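UPF0045 protein MJ1052 (Methanocaldococcus jannaschii, PDB 2EPI) is of unknown function but belongs to the UPF0045 family of thiamine-binding-like proteins and may therefore bind thiamine or a related small molecule. Local coordinates at the interface of chains A and B and the interface of chains A and C. Coordinates in Å, arbitrary orientation; residue numbers count along the deposited sequence, not the author numbering. Chains: chain A/B/C, UPF0045 protein MJ1052.

Contact 1: the interface of chains A and B. Residues chain A 60, 76-79; chain B 60, 76-80.
Strand 73-83 of chain A runs antiparallel to the same strand of chain B and pairs with it edge to edge, in register about A:Leu78 and B:Leu78. This makes one continuous beta-sheet across two copies of this UPF0045 protein, related by a two-fold axis. At the centre each leucine amide gives its N-H to the other leucine's carbonyl. A:Leu78 N lies 2.8 Å from B:Leu78 O, nearly along the C=O axis, with 164° at the hydrogen. The return bond from B:Leu78 N to A:Leu78 O is a close copy. Two residues along each strand, B:Ile80 N reaches A:Ser76 O at 2.7 Å, again almost along the carbonyl axis. A:Ser76 N gives its hydrogen to B:Ile80 O, and here the donor lies in the carbonyl plane.

The side chains sort onto two faces of the sheet. On the helix face, A:Phe60 of helix 53-68 has CG anti to its backbone N (chi1 173°). Its ring lies over A:Leu78, whose CB sits 3.6 Å above the ring centre. This packing within chain A should fix the ring. The ring's CE2 corner then points across the interface. It meets B:Ile80 CG1 at 4.0 Å and B:Leu78 CD2 at 4.1 Å, and both side chains cross it obliquely. B:Phe60 makes the matching contact, with its CE2 4.2 Å from A:Leu78 CD2.

On the opposite face, A:Lys79 and B:Lys79 start anti to their backbone N and bend at chi3 (-67° in chain A). Each aliphatic chain passes alongside the serine of the other strand. A:Lys79 CE lies 3.6 Å from B:Ser77 OG, and B:Lys79 CE lies 3.7 Å from A:Ser77 OG. These are carbon contacts with the serine hydroxyls.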
ATOM      1  N   PHE A  60       4.811   1.004 -15.319  1.00 20.66           N
ATOM      2  CA  PHE A  60       4.509   0.126 -14.200  1.00 20.83           C
ATOM      3  C   PHE A  60       4.361  -1.304 -14.706  1.00 21.76           C
ATOM      4  O   PHE A  60       4.967  -2.232 -14.170  1.00 23.10           O
ATOM      5  CB  PHE A  60       3.212   0.571 -13.523  1.00 18.99           C
ATOM      6  CG  PHE A  60       2.725  -0.374 -12.463  1.00 20.38           C
ATOM      7  CD1 PHE A  60       3.468  -0.592 -11.307  1.00 16.59           C
ATOM      8  CD2 PHE A  60       1.508  -1.035 -12.612  1.00 18.89           C
ATOM      9  CE1 PHE A  60       3.012  -1.447 -10.311  1.00 16.85           C
ATOM     10  CE2 PHE A  60       1.041  -1.897 -11.614  1.00 20.18           C
ATOM     11  CZ  PHE A  60       1.796  -2.100 -10.463  1.00 21.53           C
ATOM     12  N   SER A  76       3.407  -6.346  -7.173  1.00 17.35           N
ATOM     13  CA  SER A  76       3.782  -4.970  -7.507  1.00 18.37           C
ATOM     14  C   SER A  76       2.734  -3.956  -7.080  1.00 18.13           C
ATOM     15  O   SER A  76       1.530  -4.195  -7.222  1.00 18.95           O
ATOM     16  CB  SER A  76       4.035  -4.862  -9.010  1.00 20.39           C
ATOM     17  OG  SER A  76       5.095  -5.720  -9.393  1.00 20.63           O
ATOM     18  N   SER A  77       3.193  -2.816  -6.567  1.00 16.17           N
ATOM     19  CA  SER A  77       2.289  -1.779  -6.089  1.00 17.11           C
ATOM     20  C   SER A  77       2.482  -0.450  -6.814  1.00 20.46           C
ATOM     21  O   SER A  77       3.614  -0.006  -7.021  1.00 18.83           O
ATOM     22  CB  SER A  77       2.499  -1.557  -4.581  1.00 16.84           C
ATOM     23  OG  SER A  77       2.323  -2.759  -3.835  1.00 20.35           O
ATOM     24  N   LEU A  78       1.368   0.172  -7.198  1.00 17.57           N
ATOM     25  CA  LEU A  78       1.374   1.465  -7.868  1.00 19.46           C
ATOM     26  C   LEU A  78       0.424   2.388  -7.114  1.00 20.45           C
ATOM     27  O   LEU A  78      -0.725   2.030  -6.857  1.00 20.52           O
ATOM     28  CB  LEU A  78       0.893   1.339  -9.324  1.00 19.84           C
ATOM     29  CG  LEU A  78       0.609   2.652 -10.079  1.00 20.19           C
ATOM     30  CD1 LEU A  78       1.891   3.471 -10.229  1.00 20.87           C
ATOM     31  CD2 LEU A  78       0.023   2.336 -11.455  1.00 21.23           C
ATOM     32  N   LYS A  79       0.909   3.561  -6.730  1.00 19.28           N
ATOM     33  CA  LYS A  79       0.055   4.515  -6.037  1.00 19.56           C
ATOM     34  C   LYS A  79       0.092   5.802  -6.839  1.00 20.79           C
ATOM     35  O   LYS A  79       1.166   6.289  -7.176  1.00 19.86           O
ATOM     36  CB  LYS A  79       0.558   4.765  -4.617  1.00 22.48           C
ATOM     37  CG  LYS A  79      -0.324   5.722  -3.835  1.00 22.50           C
ATOM     38  CD  LYS A  79       0.142   5.863  -2.395  1.00 25.75           C
ATOM     39  CE  LYS A  79      -0.040   4.575  -1.614  1.00 25.61           C
ATOM     40  NZ  LYS A  79       0.542   4.696  -0.244  1.00 27.85           N
TER
ATOM     41  N   PHE B  60      -8.663   0.517 -13.564  1.00 24.87           N
ATOM     42  CA  PHE B  60      -8.054   1.298 -12.494  1.00 25.05           C
ATOM     43  C   PHE B  60      -8.038   2.774 -12.877  1.00 25.23           C
ATOM     44  O   PHE B  60      -8.443   3.632 -12.093  1.00 25.79           O
ATOM     45  CB  PHE B  60      -6.623   0.802 -12.246  1.00 24.11           C
ATOM     46  CG  PHE B  60      -5.863   1.604 -11.221  1.00 23.78           C
ATOM     47  CD1 PHE B  60      -6.287   1.648  -9.898  1.00 22.67           C
ATOM     48  CD2 PHE B  60      -4.719   2.311 -11.584  1.00 24.41           C
ATOM     49  CE1 PHE B  60      -5.580   2.390  -8.943  1.00 24.79           C
ATOM     50  CE2 PHE B  60      -4.003   3.057 -10.641  1.00 23.81           C
ATOM     51  CZ  PHE B  60      -4.434   3.097  -9.319  1.00 23.35           C
ATOM     52  N   SER B  76      -5.053   6.992  -5.492  1.00 22.66           N
ATOM     53  CA  SER B  76      -5.484   5.639  -5.808  1.00 22.48           C
ATOM     54  C   SER B  76      -4.332   4.656  -5.751  1.00 21.33           C
ATOM     55  O   SER B  76      -3.208   4.983  -6.128  1.00 21.91           O
ATOM     56  CB  SER B  76      -6.114   5.618  -7.196  1.00 24.44           C
ATOM     57  OG  SER B  76      -7.142   6.594  -7.268  1.00 26.85           O
ATOM     58  N   SER B  77      -4.630   3.451  -5.282  1.00 21.59           N
ATOM     59  CA  SER B  77      -3.629   2.397  -5.149  1.00 22.04           C
ATOM     60  C   SER B  77      -4.024   1.144  -5.922  1.00 23.27           C
ATOM     61  O   SER B  77      -5.183   0.730  -5.902  1.00 22.03           O
ATOM     62  CB  SER B  77      -3.454   2.031  -3.672  1.00 23.27           C
ATOM     63  OG  SER B  77      -3.089   3.158  -2.898  1.00 26.04           O
ATOM     64  N   LEU B  78      -3.049   0.547  -6.596  1.00 20.74           N
ATOM     65  CA  LEU B  78      -3.263  -0.679  -7.357  1.00 22.08           C
ATOM     66  C   LEU B  78      -2.146  -1.643  -6.986  1.00 22.34           C
ATOM     67  O   LEU B  78      -0.968  -1.308  -7.105  1.00 21.99           O
ATOM     68  CB  LEU B  78      -3.219  -0.403  -8.866  1.00 21.68           C
ATOM     69  CG  LEU B  78      -3.120  -1.617  -9.807  1.00 21.06           C
ATOM     70  CD1 LEU B  78      -4.330  -2.521  -9.626  1.00 21.17           C
ATOM     71  CD2 LEU B  78      -3.013  -1.153 -11.251  1.00 21.83           C
ATOM     72  N   LYS B  79      -2.515  -2.827  -6.515  1.00 20.36           N
ATOM     73  CA  LYS B  79      -1.524  -3.831  -6.157  1.00 18.88           C
ATOM     74  C   LYS B  79      -1.796  -5.053  -7.020  1.00 20.74           C
ATOM     75  O   LYS B  79      -2.917  -5.566  -7.039  1.00 22.88           O
ATOM     76  CB  LYS B  79      -1.633  -4.186  -4.672  1.00 19.87           C
ATOM     77  CG  LYS B  79      -0.612  -5.207  -4.205  1.00 20.33           C
ATOM     78  CD  LYS B  79      -0.764  -5.505  -2.716  1.00 22.65           C
ATOM     79  CE  LYS B  79      -0.371  -4.306  -1.871  1.00 25.36           C
ATOM     80  NZ  LYS B  79      -0.665  -4.543  -0.420  1.00 25.48           N
ATOM     81  N   ILE B  80      -0.777  -5.501  -7.745  1.00 18.25           N
ATOM     82  CA  ILE B  80      -0.886  -6.660  -8.624  1.00 21.06           C
ATOM     83  C   ILE B  80      -0.115  -7.848  -8.059  1.00 22.28           C
ATOM     84  O   ILE B  80       1.027  -7.707  -7.637  1.00 20.87           O
ATOM     85  CB  ILE B  80      -0.312  -6.343 -10.030  1.00 23.40           C
ATOM     86  CG1 ILE B  80      -1.098  -5.196 -10.666  1.00 25.25           C
ATOM     87  CG2 ILE B  80      -0.356  -7.581 -10.917  1.00 23.16           C
ATOM     88  CD1 ILE B  80      -2.550  -5.502 -10.885  1.00 26.37           C
TER

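Contact 2: the interface of chains A and C. Residues chain A 15-19, 22; chain C 15-20.
Two copies of this UPF0045 protein meet here through the loops that follow strand 6-16, with a short antiparallel bridge between A:Lys18 and C:Lys18. The loops have different conformations. A:Gly17 has a negative phi and C:Gly17 a positive one, so the local two-fold is inexact.

A:Lys18 crosses to the other loop. From CB the chain sets out with CG anti to the carbonyl carbon. It bends at chi2 and again at chi3, and these two turns fold it back towards chain C. CB, CG and CD form the bend on the chain A side. CE then passes over the backbone of chain C, 3.8 Å from C:Lys18 CA. At the tip, the amine NZ ends 3.1 Å from C:Gly17 O, but this carbonyl oxygen sits beside the CE-NZ bond and not beyond it. It is at best a poorly aimed polar contact. The amine of C:Lys18 is also near, with its NZ 5.0 Å from A:Lys18 NZ. The like charges may disfavour each other.

A backbone bond crosses the contact. C:Gly19 N donates to A:Gly17 O at 3.1 Å, but it is bent, with 136° at the hydrogen. The donor stands above the carbonyl plane, away from the lone-pair directions, so the bond is likely modest.

A water links the loops from the other side. Water 1 lies 2.7 Å from A:Pro15 O and also bonds A:Gly17 N. Across the interface it meets C:Gly17 N at 2.9 Å.

A:Leu16 has CG anti to its carbonyl carbon (chi1 -70°). Its CB faces C:Gly19 O at 3.6 Å.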
ATOM      1  N   PRO A  15       9.647  -9.210  -5.563  1.00 26.81           N
ATOM      2  CA  PRO A  15       9.687 -10.506  -6.235  1.00 26.63           C
ATOM      3  C   PRO A  15       9.708 -11.595  -5.169  1.00 25.25           C
ATOM      4  O   PRO A  15      10.352 -11.443  -4.127  1.00 23.54           O
ATOM      5  CB  PRO A  15      10.987 -10.443  -7.027  1.00 28.66           C
ATOM      6  CG  PRO A  15      11.875  -9.651  -6.129  1.00 29.37           C
ATOM      7  CD  PRO A  15      10.964  -8.548  -5.604  1.00 28.74           C
ATOM      8  N   LEU A  16       8.968 -12.669  -5.408  1.00 22.32           N
ATOM      9  CA  LEU A  16       8.958 -13.785  -4.479  1.00 23.69           C
ATOM     10  C   LEU A  16       9.743 -14.898  -5.153  1.00 25.21           C
ATOM     11  O   LEU A  16       9.195 -15.717  -5.887  1.00 24.66           O
ATOM     12  CB  LEU A  16       7.529 -14.245  -4.165  1.00 23.52           C
ATOM     13  CG  LEU A  16       6.704 -13.268  -3.321  1.00 24.83           C
ATOM     14  CD1 LEU A  16       5.378 -13.912  -2.926  1.00 25.01           C
ATOM     15  CD2 LEU A  16       7.489 -12.886  -2.071  1.00 27.41           C
ATOM     16  N   GLY A  17      11.048 -14.895  -4.925  1.00 27.04           N
ATOM     17  CA  GLY A  17      11.889 -15.907  -5.522  1.00 29.81           C
ATOM     18  C   GLY A  17      12.693 -16.641  -4.474  1.00 32.55           C
ATOM     19  O   GLY A  17      12.430 -16.535  -3.274  1.00 29.25           O
ATOM     20  N   LYS A  18      13.673 -17.400  -4.940  1.00 37.05           N
ATOM     21  CA  LYS A  18      14.543 -18.154  -4.057  1.00 42.31           C
ATOM     22  C   LYS A  18      15.810 -17.352  -3.814  1.00 45.08           C
ATOM     23  O   LYS A  18      16.324 -16.693  -4.718  1.00 47.44           O
ATOM     24  CB  LYS A  18      14.888 -19.505  -4.688  1.00 43.50           C
ATOM     25  CG  LYS A  18      13.790 -20.554  -4.563  1.00 44.65           C
ATOM     26  CD  LYS A  18      13.917 -21.352  -3.266  1.00 46.22           C
ATOM     27  CE  LYS A  18      13.813 -20.469  -2.031  1.00 45.73           C
ATOM     28  NZ  LYS A  18      14.076 -21.224  -0.771  1.00 48.83           N
ATOM     29  N   GLY A  19      16.309 -17.396  -2.587  1.00 47.31           N
ATOM     30  CA  GLY A  19      17.519 -16.665  -2.282  1.00 49.76           C
ATOM     31  C   GLY A  19      17.247 -15.376  -1.544  1.00 51.17           C
ATOM     32  O   GLY A  19      16.219 -14.727  -1.753  1.00 50.96           O
ATOM     33  N   VAL A  22      17.002  -9.265  -3.481  1.00 46.55           N
ATOM     34  CA  VAL A  22      16.190  -9.004  -4.662  1.00 44.63           C
ATOM     35  C   VAL A  22      16.607  -7.704  -5.337  1.00 43.72           C
ATOM     36  O   VAL A  22      15.971  -7.258  -6.293  1.00 43.42           O
ATOM     37  CB  VAL A  22      14.692  -8.912  -4.296  1.00 43.97           C
ATOM     38  CG1 VAL A  22      14.261 -10.183  -3.589  1.00 43.94           C
ATOM     39  CG2 VAL A  22      14.439  -7.695  -3.412  1.00 43.85           C
TER
ATOM     40  N   PRO C  15       6.445 -13.047   3.008  1.00 17.99           N
ATOM     41  CA  PRO C  15       7.810 -13.556   3.187  1.00 19.10           C
ATOM     42  C   PRO C  15       8.535 -13.616   1.851  1.00 19.31           C
ATOM     43  O   PRO C  15       7.950 -14.000   0.834  1.00 18.82           O
ATOM     44  CB  PRO C  15       7.582 -14.937   3.787  1.00 20.18           C
ATOM     45  CG  PRO C  15       6.341 -15.385   3.085  1.00 21.11           C
ATOM     46  CD  PRO C  15       5.460 -14.143   3.119  1.00 20.39           C
ATOM     47  N   LEU C  16       9.806 -13.222   1.854  1.00 20.05           N
ATOM     48  CA  LEU C  16      10.617 -13.236   0.643  1.00 20.63           C
ATOM     49  C   LEU C  16      11.671 -14.336   0.739  1.00 21.22           C
ATOM     50  O   LEU C  16      12.046 -14.748   1.838  1.00 22.59           O
ATOM     51  CB  LEU C  16      11.325 -11.889   0.442  1.00 20.62           C
ATOM     52  CG  LEU C  16      10.506 -10.687  -0.045  1.00 23.41           C
ATOM     53  CD1 LEU C  16       9.508 -10.278   1.009  1.00 25.65           C
ATOM     54  CD2 LEU C  16      11.442  -9.525  -0.371  1.00 23.38           C
ATOM     55  N   GLY C  17      12.127 -14.815  -0.414  1.00 21.46           N
ATOM     56  CA  GLY C  17      13.157 -15.841  -0.441  1.00 23.05           C
ATOM     57  C   GLY C  17      12.693 -17.283  -0.347  1.00 25.07           C
ATOM     58  O   GLY C  17      13.519 -18.198  -0.343  1.00 26.26           O
ATOM     59  N   LYS C  18      11.387 -17.504  -0.278  1.00 24.78           N
ATOM     60  CA  LYS C  18      10.875 -18.865  -0.174  1.00 25.89           C
ATOM     61  C   LYS C  18      10.178 -19.318  -1.443  1.00 25.56           C
ATOM     62  O   LYS C  18       9.659 -20.433  -1.514  1.00 26.51           O
ATOM     63  CB  LYS C  18       9.916 -18.969   1.010  1.00 26.61           C
ATOM     64  CG  LYS C  18      10.591 -18.747   2.355  1.00 28.92           C
ATOM     65  CD  LYS C  18      11.693 -19.776   2.587  1.00 32.40           C
ATOM     66  CE  LYS C  18      12.433 -19.520   3.891  1.00 33.13           C
ATOM     67  NZ  LYS C  18      13.526 -20.503   4.108  1.00 32.39           N
ATOM     68  N   GLY C  19      10.174 -18.455  -2.449  1.00 23.30           N
ATOM     69  CA  GLY C  19       9.518 -18.809  -3.692  1.00 22.26           C
ATOM     70  C   GLY C  19       8.084 -18.321  -3.724  1.00 22.74           C
ATOM     71  O   GLY C  19       7.648 -17.575  -2.844  1.00 21.45           O
ATOM     72  N   ALA C  20       7.344 -18.760  -4.736  1.00 20.85           N
ATOM     73  CA  ALA C  20       5.961 -18.336  -4.919  1.00 22.93           C
ATOM     74  C   ALA C  20       4.933 -18.946  -3.972  1.00 24.10           C
ATOM     75  O   ALA C  20       3.907 -18.326  -3.696  1.00 22.30           O
ATOM     76  CB  ALA C  20       5.539 -18.594  -6.369  1.00 21.42           C
TER
HETATM   77  O   HOH W   1      11.940 -13.125  -2.735  1.00 21.28           O

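The C-alpha centres of contact 1 and contact 2 are about 20 Å apart. They share chain A but none of its residues. Contact 1 uses strand 73-83 and helix 53-68, while contact 2 uses the end of strand 6-16 and the loop after it. Chain A can therefore pair with chain B and touch chain C at the same time. Contact 1 extends a beta-sheet, whereas contact 2 joins loops and tolerates differences between the copies. Together they are consistent with the deposited assembly of four copies, although the structure alone does not show whether this tetramer forms in the cell.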